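Tyrosine--tRNA ligase, mitochondrial (Emericella nidulans, PDB 5IHX) probably catalyses the ATP-dependent attachment of L-tyrosine to tRNA(Tyr), releasing AMP and diphosphate, through the class I catalytic region kept in this truncated chain. Local coordinates at residues Glu28-Lys33 and Phe61-Val66; Gly151-Tyr156 and Phe363-His368; Asp322-Tyr327 and Arg353-Ala358. All coordinates share one frame; numbering follows the deposited sequence.

Contact 1 (Glu28-Lys33 and Phe61-Val66); sequences EIKEGK and FTEKRV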
loop_
_atom_site.group_PDB
_atom_site.type_symbol
_atom_site.label_atom_id
_atom_site.label_comp_id
_atom_site.label_asym_id
_atom_site.label_seq_id
_atom_site.Cartn_x
_atom_site.Cartn_y
_atom_site.Cartn_z
ATOM N N GLU A 28 36.221 -26.200 13.983
ATOM C CA GLU A 28 35.879 -27.340 14.822
ATOM C C GLU A 28 34.623 -28.043 14.316
ATOM O O GLU A 28 34.484 -29.256 14.467
ATOM C CB GLU A 28 35.698 -26.899 16.275
ATOM C CG GLU A 28 36.983 -26.399 16.923
ATOM C CD GLU A 28 36.781 -25.916 18.346
ATOM O OE1 GLU A 28 35.678 -26.113 18.896
ATOM O OE2 GLU A 28 37.731 -25.338 18.916
ATOM N N ILE A 29 33.711 -27.287 13.711
ATOM C CA ILE A 29 32.497 -27.880 13.164
ATOM C C ILE A 29 32.816 -28.731 11.940
ATOM O O ILE A 29 32.316 -29.848 11.803
ATOM C CB ILE A 29 31.457 -26.801 12.787
ATOM C CG1 ILE A 29 30.818 -26.220 14.048
ATOM C CG2 ILE A 29 30.363 -27.377 11.885
ATOM C CD1 ILE A 29 30.106 -24.898 13.826
ATOM N N LYS A 30 33.648 -28.196 11.053
ATOM C CA LYS A 30 34.029 -28.904 9.839
ATOM C C LYS A 30 34.876 -30.131 10.161
ATOM O O LYS A 30 34.893 -31.104 9.408
ATOM C CB LYS A 30 34.793 -27.972 8.897
ATOM C CG LYS A 30 33.996 -26.770 8.426
ATOM C CD LYS A 30 34.907 -25.723 7.809
ATOM C CE LYS A 30 34.161 -24.438 7.505
ATOM N NZ LYS A 30 35.072 -23.396 6.955
ATOM N N GLU A 31 35.579 -30.073 11.287
ATOM C CA GLU A 31 36.461 -31.154 11.710
ATOM C C GLU A 31 35.743 -32.177 12.593
ATOM O O GLU A 31 36.364 -33.110 13.103
ATOM C CB GLU A 31 37.681 -30.578 12.432
ATOM C CG GLU A 31 38.621 -29.823 11.497
ATOM C CD GLU A 31 39.857 -29.290 12.196
ATOM O OE1 GLU A 31 39.922 -29.361 13.442
ATOM O OE2 GLU A 31 40.766 -28.799 11.494
ATOM N N GLY A 32 34.438 -31.990 12.775
ATOM C CA GLY A 32 33.611 -32.940 13.500
ATOM C C GLY A 32 33.755 -32.924 15.010
ATOM O O GLY A 32 33.422 -33.907 15.675
ATOM N N LYS A 33 34.249 -31.817 15.554
ATOM C CA LYS A 33 34.442 -31.680 16.996
ATOM C C LYS A 33 33.316 -30.884 17.650
ATOM O O LYS A 33 33.165 -30.895 18.870
ATOM C CB LYS A 33 35.778 -31.002 17.292
ATOM C CG LYS A 33 36.994 -31.838 16.950
ATOM C CD LYS A 33 38.261 -31.036 17.160
ATOM C CE LYS A 33 39.505 -31.869 16.932
ATOM N NZ LYS A 33 40.727 -31.033 17.049
ATOM N N PHE A 61 25.361 -20.460 9.105
ATOM C CA PHE A 61 25.499 -20.423 10.557
ATOM C C PHE A 61 26.883 -20.872 11.010
ATOM O O PHE A 61 27.373 -20.432 12.049
ATOM C CB PHE A 61 24.428 -21.289 11.219
ATOM C CG PHE A 61 23.113 -20.586 11.400
ATOM C CD1 PHE A 61 22.977 -19.590 12.353
ATOM C CD2 PHE A 61 22.017 -20.917 10.622
ATOM C CE1 PHE A 61 21.773 -18.937 12.526
ATOM C CE2 PHE A 61 20.807 -20.268 10.793
ATOM C CZ PHE A 61 20.685 -19.277 11.746
ATOM N N THR A 62 27.509 -21.752 10.239
ATOM C CA THR A 62 28.861 -22.193 10.554
ATOM C C THR A 62 29.840 -21.033 10.401
ATOM O O THR A 62 30.661 -20.785 11.282
ATOM C CB THR A 62 29.304 -23.363 9.653
ATOM O OG1 THR A 62 28.439 -24.485 9.858
ATOM C CG2 THR A 62 30.743 -23.776 9.959
ATOM N N GLU A 63 29.740 -20.326 9.279
ATOM C CA GLU A 63 30.704 -19.284 8.935
ATOM C C GLU A 63 30.427 -17.934 9.595
ATOM O O GLU A 63 31.358 -17.169 9.847
ATOM C CB GLU A 63 30.744 -19.097 7.415
ATOM C CG GLU A 63 31.132 -20.350 6.645
ATOM C CD GLU A 63 32.518 -20.852 7.005
ATOM O OE1 GLU A 63 33.332 -20.054 7.514
ATOM O OE2 GLU A 63 32.792 -22.051 6.783
ATOM N N LYS A 64 29.160 -17.643 9.877
ATOM C CA LYS A 64 28.768 -16.308 10.335
ATOM C C LYS A 64 27.886 -16.326 11.579
ATOM O O LYS A 64 26.984 -17.154 11.708
ATOM C CB LYS A 64 28.037 -15.565 9.216
ATOM C CG LYS A 64 28.847 -15.371 7.946
ATOM C CD LYS A 64 27.987 -14.793 6.826
ATOM C CE LYS A 64 27.506 -13.384 7.145
ATOM N NZ LYS A 64 26.710 -12.805 6.027
ATOM N N ARG A 65 28.160 -15.393 12.485
ATOM C CA ARG A 65 27.314 -15.154 13.645
ATOM C C ARG A 65 26.135 -14.282 13.217
ATOM O O ARG A 65 26.021 -13.128 13.627
ATOM C CB ARG A 65 28.123 -14.478 14.759
ATOM C CG ARG A 65 27.410 -14.348 16.095
ATOM C CD ARG A 65 28.180 -13.426 17.035
ATOM N NE ARG A 65 29.510 -13.937 17.368
ATOM C CZ ARG A 65 29.781 -14.730 18.401
ATOM N NH1 ARG A 65 28.816 -15.125 19.225
ATOM N NH2 ARG A 65 31.026 -15.131 18.614
ATOM N N VAL A 66 25.267 -14.838 12.375
ATOM C CA VAL A 66 24.185 -14.074 11.755
ATOM C C VAL A 66 23.020 -13.825 12.697
ATOM O O VAL A 66 22.780 -14.591 13.632
ATOM C CB VAL A 66 23.630 -14.781 10.498
ATOM C CG1 VAL A 66 24.709 -14.924 9.457
ATOM C CG2 VAL A 66 23.032 -16.141 10.858
#

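Contact 2 (Gly151-Tyr156 and Phe363-His368); sequences GEKHGY and FVELIH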
loop_
_atom_site.group_PDB
_atom_site.type_symbol
_atom_site.label_atom_id
_atom_site.label_comp_id
_atom_site.label_asym_id
_atom_site.label_seq_id
_atom_site.Cartn_x
_atom_site.Cartn_y
_atom_site.Cartn_z
ATOM N N GLY A 151 18.442 -20.395 30.628
ATOM C CA GLY A 151 19.721 -20.759 30.047
ATOM C C GLY A 151 20.785 -20.913 31.120
ATOM O O GLY A 151 21.599 -21.835 31.073
ATOM N N GLU A 152 20.778 -19.996 32.084
ATOM C CA GLU A 152 21.715 -20.032 33.204
ATOM C C GLU A 152 21.620 -21.356 33.959
ATOM O O GLU A 152 22.640 -21.942 34.325
ATOM C CB GLU A 152 21.456 -18.858 34.155
ATOM C CG GLU A 152 22.328 -18.838 35.410
ATOM C CD GLU A 152 23.777 -18.496 35.124
ATOM O OE1 GLU A 152 24.071 -17.985 34.021
ATOM O OE2 GLU A 152 24.626 -18.737 36.010
ATOM N N LYS A 153 20.396 -21.814 34.207
ATOM C CA LYS A 153 20.184 -23.068 34.922
ATOM C C LYS A 153 20.914 -24.225 34.244
ATOM O O LYS A 153 21.428 -25.117 34.913
ATOM C CB LYS A 153 18.688 -23.392 35.025
ATOM C CG LYS A 153 18.399 -24.875 35.277
ATOM C CD LYS A 153 16.922 -25.166 35.472
ATOM C CE LYS A 153 16.695 -26.664 35.630
ATOM N NZ LYS A 153 15.275 -27.016 35.886
ATOM N N HIS A 154 20.953 -24.203 32.914
ATOM C CA HIS A 154 21.499 -25.317 32.146
ATOM C C HIS A 154 22.932 -25.071 31.671
ATOM O O HIS A 154 23.410 -25.726 30.744
ATOM C CB HIS A 154 20.579 -25.617 30.961
ATOM C CG HIS A 154 19.299 -26.282 31.361
ATOM N ND1 HIS A 154 19.226 -27.619 31.689
ATOM C CD2 HIS A 154 18.045 -25.791 31.511
ATOM C CE1 HIS A 154 17.984 -27.926 32.012
ATOM N NE2 HIS A 154 17.246 -26.834 31.910
ATOM N N GLY A 155 23.614 -24.126 32.311
ATOM C CA GLY A 155 25.041 -23.946 32.106
ATOM C C GLY A 155 25.442 -22.933 31.050
ATOM O O GLY A 155 26.630 -22.779 30.765
ATOM N N TYR A 156 24.466 -22.243 30.468
ATOM C CA TYR A 156 24.760 -21.215 29.475
ATOM C C TYR A 156 24.891 -19.867 30.170
ATOM O O TYR A 156 23.895 -19.260 30.568
ATOM C CB TYR A 156 23.671 -21.169 28.399
ATOM C CG TYR A 156 23.475 -22.495 27.702
ATOM C CD1 TYR A 156 24.227 -22.836 26.585
ATOM C CD2 TYR A 156 22.549 -23.415 28.173
ATOM C CE1 TYR A 156 24.054 -24.055 25.952
ATOM C CE2 TYR A 156 22.369 -24.631 27.549
ATOM C CZ TYR A 156 23.124 -24.948 26.442
ATOM O OH TYR A 156 22.944 -26.165 25.826
ATOM N N PHE A 363 9.263 -26.750 31.330
ATOM C CA PHE A 363 8.595 -25.694 30.587
ATOM C C PHE A 363 7.920 -24.703 31.526
ATOM O O PHE A 363 7.899 -23.503 31.253
ATOM C CB PHE A 363 7.568 -26.266 29.612
ATOM C CG PHE A 363 7.010 -25.240 28.671
ATOM C CD1 PHE A 363 7.735 -24.836 27.564
ATOM C CD2 PHE A 363 5.776 -24.661 28.906
ATOM C CE1 PHE A 363 7.232 -23.883 26.700
ATOM C CE2 PHE A 363 5.269 -23.709 28.047
ATOM C CZ PHE A 363 5.997 -23.320 26.944
ATOM N N VAL A 364 7.370 -25.196 32.630
ATOM C CA VAL A 364 6.768 -24.307 33.618
ATOM C C VAL A 364 7.853 -23.437 34.247
ATOM O O VAL A 364 7.635 -22.254 34.492
ATOM C CB VAL A 364 6.000 -25.087 34.705
ATOM C CG1 VAL A 364 5.674 -24.187 35.901
ATOM C CG2 VAL A 364 4.719 -25.665 34.132
ATOM N N GLU A 365 9.022 -24.017 34.502
ATOM C CA GLU A 365 10.124 -23.239 35.057
ATOM C C GLU A 365 10.556 -22.152 34.080
ATOM O O GLU A 365 10.795 -21.013 34.484
ATOM C CB GLU A 365 11.319 -24.126 35.408
ATOM C CG GLU A 365 12.502 -23.323 35.948
ATOM C CD GLU A 365 13.624 -24.193 36.486
ATOM O OE1 GLU A 365 13.538 -25.432 36.364
ATOM O OE2 GLU A 365 14.593 -23.629 37.038
ATOM N N LEU A 366 10.661 -22.506 32.803
ATOM C CA LEU A 366 11.031 -21.539 31.772
ATOM C C LEU A 366 10.061 -20.367 31.752
ATOM O O LEU A 366 10.476 -19.217 31.789
ATOM C CB LEU A 366 11.074 -22.201 30.391
ATOM C CG LEU A 366 11.145 -21.255 29.181
ATOM C CD1 LEU A 366 12.382 -20.360 29.228
ATOM C CD2 LEU A 366 11.105 -22.043 27.879
ATOM N N ILE A 367 8.767 -20.660 31.719
ATOM C CA ILE A 367 7.764 -19.614 31.561
ATOM C C ILE A 367 7.478 -18.874 32.867
ATOM O O ILE A 367 7.387 -17.646 32.875
ATOM C CB ILE A 367 6.436 -20.193 31.015
ATOM C CG1 ILE A 367 6.657 -20.905 29.677
ATOM C CG2 ILE A 367 5.383 -19.096 30.870
ATOM C CD1 ILE A 367 7.163 -20.009 28.557
ATOM N N HIS A 368 7.344 -19.618 33.964
ATOM C CA HIS A 368 6.831 -19.046 35.212
ATOM C C HIS A 368 7.805 -19.083 36.393
ATOM O O HIS A 368 7.487 -18.581 37.471
ATOM C CB HIS A 368 5.542 -19.770 35.598
ATOM C CG HIS A 368 4.424 -19.562 34.626
ATOM N ND1 HIS A 368 3.879 -18.322 34.372
ATOM C CD2 HIS A 368 3.749 -20.435 33.837
ATOM C CE1 HIS A 368 2.916 -18.439 33.475
ATOM N NE2 HIS A 368 2.816 -19.713 33.137
#

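Contact 3 (Asp322-Tyr327 and Arg353-Ala358); sequences DAVERY and RVAQHA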
loop_
_atom_site.group_PDB
_atom_site.type_symbol
_atom_site.label_atom_id
_atom_site.label_comp_id
_atom_site.label_asym_id
_atom_site.label_seq_id
_atom_site.Cartn_x
_atom_site.Cartn_y
_atom_site.Cartn_z
ATOM N N ASP A 322 4.025 -41.424 22.864
ATOM C CA ASP A 322 4.743 -41.463 21.594
ATOM C C ASP A 322 5.211 -40.075 21.142
ATOM O O ASP A 322 5.849 -39.945 20.097
ATOM C CB ASP A 322 3.873 -42.106 20.503
ATOM C CG ASP A 322 2.519 -41.429 20.339
ATOM O OD1 ASP A 322 2.416 -40.205 20.557
ATOM O OD2 ASP A 322 1.550 -42.132 19.978
ATOM N N ALA A 323 4.897 -39.048 21.928
ATOM C CA ALA A 323 5.278 -37.677 21.587
ATOM C C ALA A 323 6.221 -37.039 22.612
ATOM O O ALA A 323 6.911 -36.068 22.299
ATOM C CB ALA A 323 4.030 -36.821 21.436
ATOM N N VAL A 324 6.257 -37.577 23.827
ATOM C CA VAL A 324 6.945 -36.903 24.926
ATOM C C VAL A 324 8.447 -36.732 24.676
ATOM O O VAL A 324 9.023 -35.709 25.051
ATOM C CB VAL A 324 6.728 -37.644 26.270
ATOM C CG1 VAL A 324 7.378 -39.022 26.257
ATOM C CG2 VAL A 324 7.261 -36.804 27.431
ATOM N N GLU A 325 9.088 -37.718 24.057
ATOM C CA GLU A 325 10.522 -37.616 23.809
ATOM C C GLU A 325 10.840 -36.451 22.883
ATOM O O GLU A 325 11.780 -35.692 23.129
ATOM C CB GLU A 325 11.087 -38.907 23.216
ATOM C CG GLU A 325 12.566 -38.777 22.845
ATOM C CD GLU A 325 13.224 -40.098 22.492
ATOM O OE1 GLU A 325 12.560 -41.153 22.602
ATOM O OE2 GLU A 325 14.414 -40.076 22.106
ATOM N N ARG A 326 10.071 -36.313 21.809
ATOM C CA ARG A 326 10.304 -35.218 20.880
ATOM C C ARG A 326 10.017 -33.883 21.563
ATOM O O ARG A 326 10.742 -32.909 21.355
ATOM C CB ARG A 326 9.454 -35.364 19.616
ATOM C CG ARG A 326 9.588 -34.162 18.697
ATOM C CD ARG A 326 9.514 -34.529 17.231
ATOM N NE ARG A 326 10.015 -33.441 16.394
ATOM C CZ ARG A 326 10.203 -33.524 15.080
ATOM N NH1 ARG A 326 9.931 -34.651 14.434
ATOM N NH2 ARG A 326 10.668 -32.478 14.413
ATOM N N TYR A 327 8.969 -33.836 22.383
ATOM C CA TYR A 327 8.623 -32.602 23.090
ATOM C C TYR A 327 9.724 -32.192 24.066
ATOM O O TYR A 327 10.012 -31.004 24.213
ATOM C CB TYR A 327 7.301 -32.750 23.845
ATOM C CG TYR A 327 6.065 -32.604 22.984
ATOM C CD1 TYR A 327 6.108 -32.833 21.614
ATOM C CD2 TYR A 327 4.854 -32.216 23.544
ATOM C CE1 TYR A 327 4.976 -32.695 20.830
ATOM C CE2 TYR A 327 3.720 -32.074 22.770
ATOM C CZ TYR A 327 3.786 -32.314 21.414
ATOM O OH TYR A 327 2.655 -32.174 20.640
ATOM N N ARG A 353 4.895 -41.667 34.185
ATOM C CA ARG A 353 4.977 -40.370 33.512
ATOM C C ARG A 353 6.245 -39.607 33.896
ATOM O O ARG A 353 6.215 -38.390 34.066
ATOM C CB ARG A 353 3.745 -39.517 33.834
ATOM C CG ARG A 353 2.409 -40.147 33.455
ATOM C CD ARG A 353 1.757 -39.439 32.275
ATOM N NE ARG A 353 0.752 -40.276 31.622
ATOM C CZ ARG A 353 0.100 -39.946 30.510
ATOM N NH1 ARG A 353 0.338 -38.788 29.907
ATOM N NH2 ARG A 353 -0.795 -40.779 29.997
ATOM N N VAL A 354 7.358 -40.321 34.031
ATOM C CA VAL A 354 8.627 -39.687 34.373
ATOM C C VAL A 354 9.027 -38.676 33.304
ATOM O O VAL A 354 9.510 -37.588 33.617
ATOM C CB VAL A 354 9.756 -40.730 34.551
ATOM C CG1 VAL A 354 11.115 -40.050 34.718
ATOM C CG2 VAL A 354 9.457 -41.646 35.732
ATOM N N ALA A 355 8.813 -39.037 32.043
ATOM C CA ALA A 355 9.187 -38.173 30.935
ATOM C C ALA A 355 8.259 -36.963 30.860
ATOM O O ALA A 355 8.708 -35.837 30.654
ATOM C CB ALA A 355 9.156 -38.945 29.627
ATOM N N GLN A 356 6.965 -37.196 31.050
ATOM C CA GLN A 356 5.982 -36.123 30.977
ATOM C C GLN A 356 6.153 -35.114 32.110
ATOM O O GLN A 356 5.991 -33.909 31.904
ATOM C CB GLN A 356 4.563 -36.696 31.006
ATOM C CG GLN A 356 4.075 -37.275 29.685
ATOM C CD GLN A 356 4.415 -38.743 29.507
ATOM O OE1 GLN A 356 5.130 -39.331 30.314
ATOM N NE2 GLN A 356 3.890 -39.344 28.445
ATOM N N HIS A 357 6.486 -35.605 33.303
ATOM C CA HIS A 357 6.687 -34.733 34.458
ATOM C C HIS A 357 7.936 -33.873 34.296
ATOM O O HIS A 357 7.936 -32.698 34.655
ATOM C CB HIS A 357 6.779 -35.554 35.748
ATOM C CG HIS A 357 5.449 -35.939 36.315
ATOM N ND1 HIS A 357 4.570 -35.014 36.843
ATOM C CD2 HIS A 357 4.841 -37.141 36.440
ATOM C CE1 HIS A 357 3.482 -35.631 37.260
ATOM N NE2 HIS A 357 3.621 -36.926 37.030
ATOM N N ALA A 358 9.000 -34.461 33.759
ATOM C CA ALA A 358 10.226 -33.716 33.495
ATOM C C ALA A 358 9.965 -32.627 32.456
ATOM O O ALA A 358 10.483 -31.516 32.565
ATOM C CB ALA A 358 11.327 -34.649 33.027
#

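Contact 1 (Glu28-Lys33 and Phe61-Val66)
Ile-29 meets Thr-62 where two helix ends pack together at the periphery of the class I synthetase catalytic domain. Helix 16-30 stops here against helix 54-63, the helix that leads into strand 68-72, part of which lines the pocket that holds tyrosine in this crystal. The CA atoms of Ile-29 and Thr-62 are 7.2 Å apart, and the two chain ends beyond the helices diverge.

The apolar part belongs to these two side chains, which run antiparallel alongside one another. Both branches of Ile-29 are used: CG2, set anti to the backbone N by a chi1 of -74°, lies 4.1 Å from Thr-62 CG2, and CD1 at the end of the longer branch reaches the same methyl. Ile-29 CG2 also passes 4.0 Å from Thr-62 OG1. That hydroxyl is hydrogen-bonded one turn back, to His-58 O, so the threonine turns its methyl to the neighbouring helix while its oxygen is satisfied within its own.

The charged part flanks this packing. Lys-30 runs out extended from CG onward, and its CE skirts Thr-62 CG2 at 4.3 Å before NZ meets Glu-63. The glutamate folds to receive it, bent at chi2 (-61°), and the two chains cross at about a right angle. Lys-30 NZ and Glu-63 OE2 form a salt bridge whose hydrogen bond is weak; OE2 is modelled too close to the lysine chain, so the exact separation is doubtful.

Backbone capping ends the first helix. Gly-32, with positive phi, forms a Schellman motif with two backbone bonds back into the last turn: Gly-32 N bonds to Ile-29 O at 3.2 Å, and Lys-33 N to Glu-28 O at 2.8 Å.

Contact 2 (Gly151-Tyr156 and Phe363-His368)
Lys-153, on the last turn of helix 126-153, reaches across to Glu-365 of helix 354-368, and this one pair carries the contact. In the second segment, Phe-363 comes first; it is buried against the ring of Phe-316 and against Met-84 of helix 84-95.

Glu-365 follows two residues on and points toward the lysine. Its CG stands anti to the backbone N (chi1 178°) and the chain continues extended, which delivers the carboxylate to the end of the equally extended lysine; the two chains cross obliquely. Glu-365 OE1 takes the ammonium in a salt bridge modelled at 2.4 Å from Lys-153 NZ, a distance so short that the exact value is doubtful. Glu-365 OE2 lies nearer the aliphatic part, 3.2 Å from Lys-153 CD, so the carboxylate bears on the chain as well as on its charged tip. Lys-153 NZ also pairs with Glu-362 OE1, one turn before Glu-365 on helix 354-368, and the two carboxylates together would be expected to stabilise its positive charge. The other oxygen, Glu-362 OE2, is hydrogen-bonded to His-154 NE2, which ties both residues of the helix end to one carboxylate. Glu-365 is buried, whereas the lysine is exposed.

On the lysine side the geometry is that of a helix C terminus with a Schellman motif: Gly-155, at positive phi, is its C-prime residue, Tyr-156 N bonds to Gly-151 O at 3.0 Å, and His-154 keeps one ring face against Lys-153 CG. Further along the second segment, the carbonyls of Glu-365 and Leu-366 are both held by the guanidinium of Arg-149, also on helix 126-153. The segment ends at His-368, which packs on Thr-309 and Leu-312 of helix 309-317.

Contact 3 (Asp322-Tyr327 and Arg353-Ala358)
Val-324 packs on Ala-355 and Gln-356 in a helix-helix contact that joins helix 321-331 to the first turn of helix 354-368. Both belong to the run of helices after the nucleotide-binding fold, probably the counterpart of the helical domain that recognises the anticodon in tyrosyl-tRNA synthetases. No hydrogen bond crosses between the segments; the valine packs where the CA atoms of Val-324 and Gln-356 are 6.2 Å apart.

Starting at CB, the valine lies 4.0 Å from Gln-356 NE2 and about as near to the amide carbon, so its branch point sits beside the amide group. From there CG1, held between the backbone N and the carbonyl carbon by a chi1 of 66°, touches the Ala-355 methyl at 3.8 Å and also meets Gln-356 NE2. CG2 goes further in: it rests 3.6 Å from Ala-355 CB and equally close to the alanine's carbonyl carbon, so one methyl packs on both side chain and backbone of the first helical turn. It then skirts Gln-356 CG.

Gln-356 lies transverse to the valine, its chain bent at chi2 (89°). The amide is buried, but both its ends are bonded: NE2 donates to Thr-319 O and Asp-321 OD2, while OE1 accepts from Gln-346 NE2. Gln-346 OE1 in turn takes the backbone N-H of Ala-355, so a single glutamine holds both residues that the valine meets. On the next residue, Val-324 CG2 lies 3.7 Å from Gln-356 N.

How the contacts relate
Contact 1 comes first. Pairing 28-33 with 61-66, it closes a short loop holding helix 37-44 and strand 50-51, and fastens the N-terminal helix to the edge of the catalytic fold. Contact 2 opens later, at the end of helix 126-153, and closes only at 363-368, so its loop takes in the rest of the catalytic core and most of the following helices. Nested inside it, contact 3 closes a short helical loop around helix 336-348 and shares helix 354-368: contact 3 uses the start of this helix, contact 2 its last turns. Their centres lie about 17 Å apart, against about 26 and 31 Å from the centre of contact 1, in series with both.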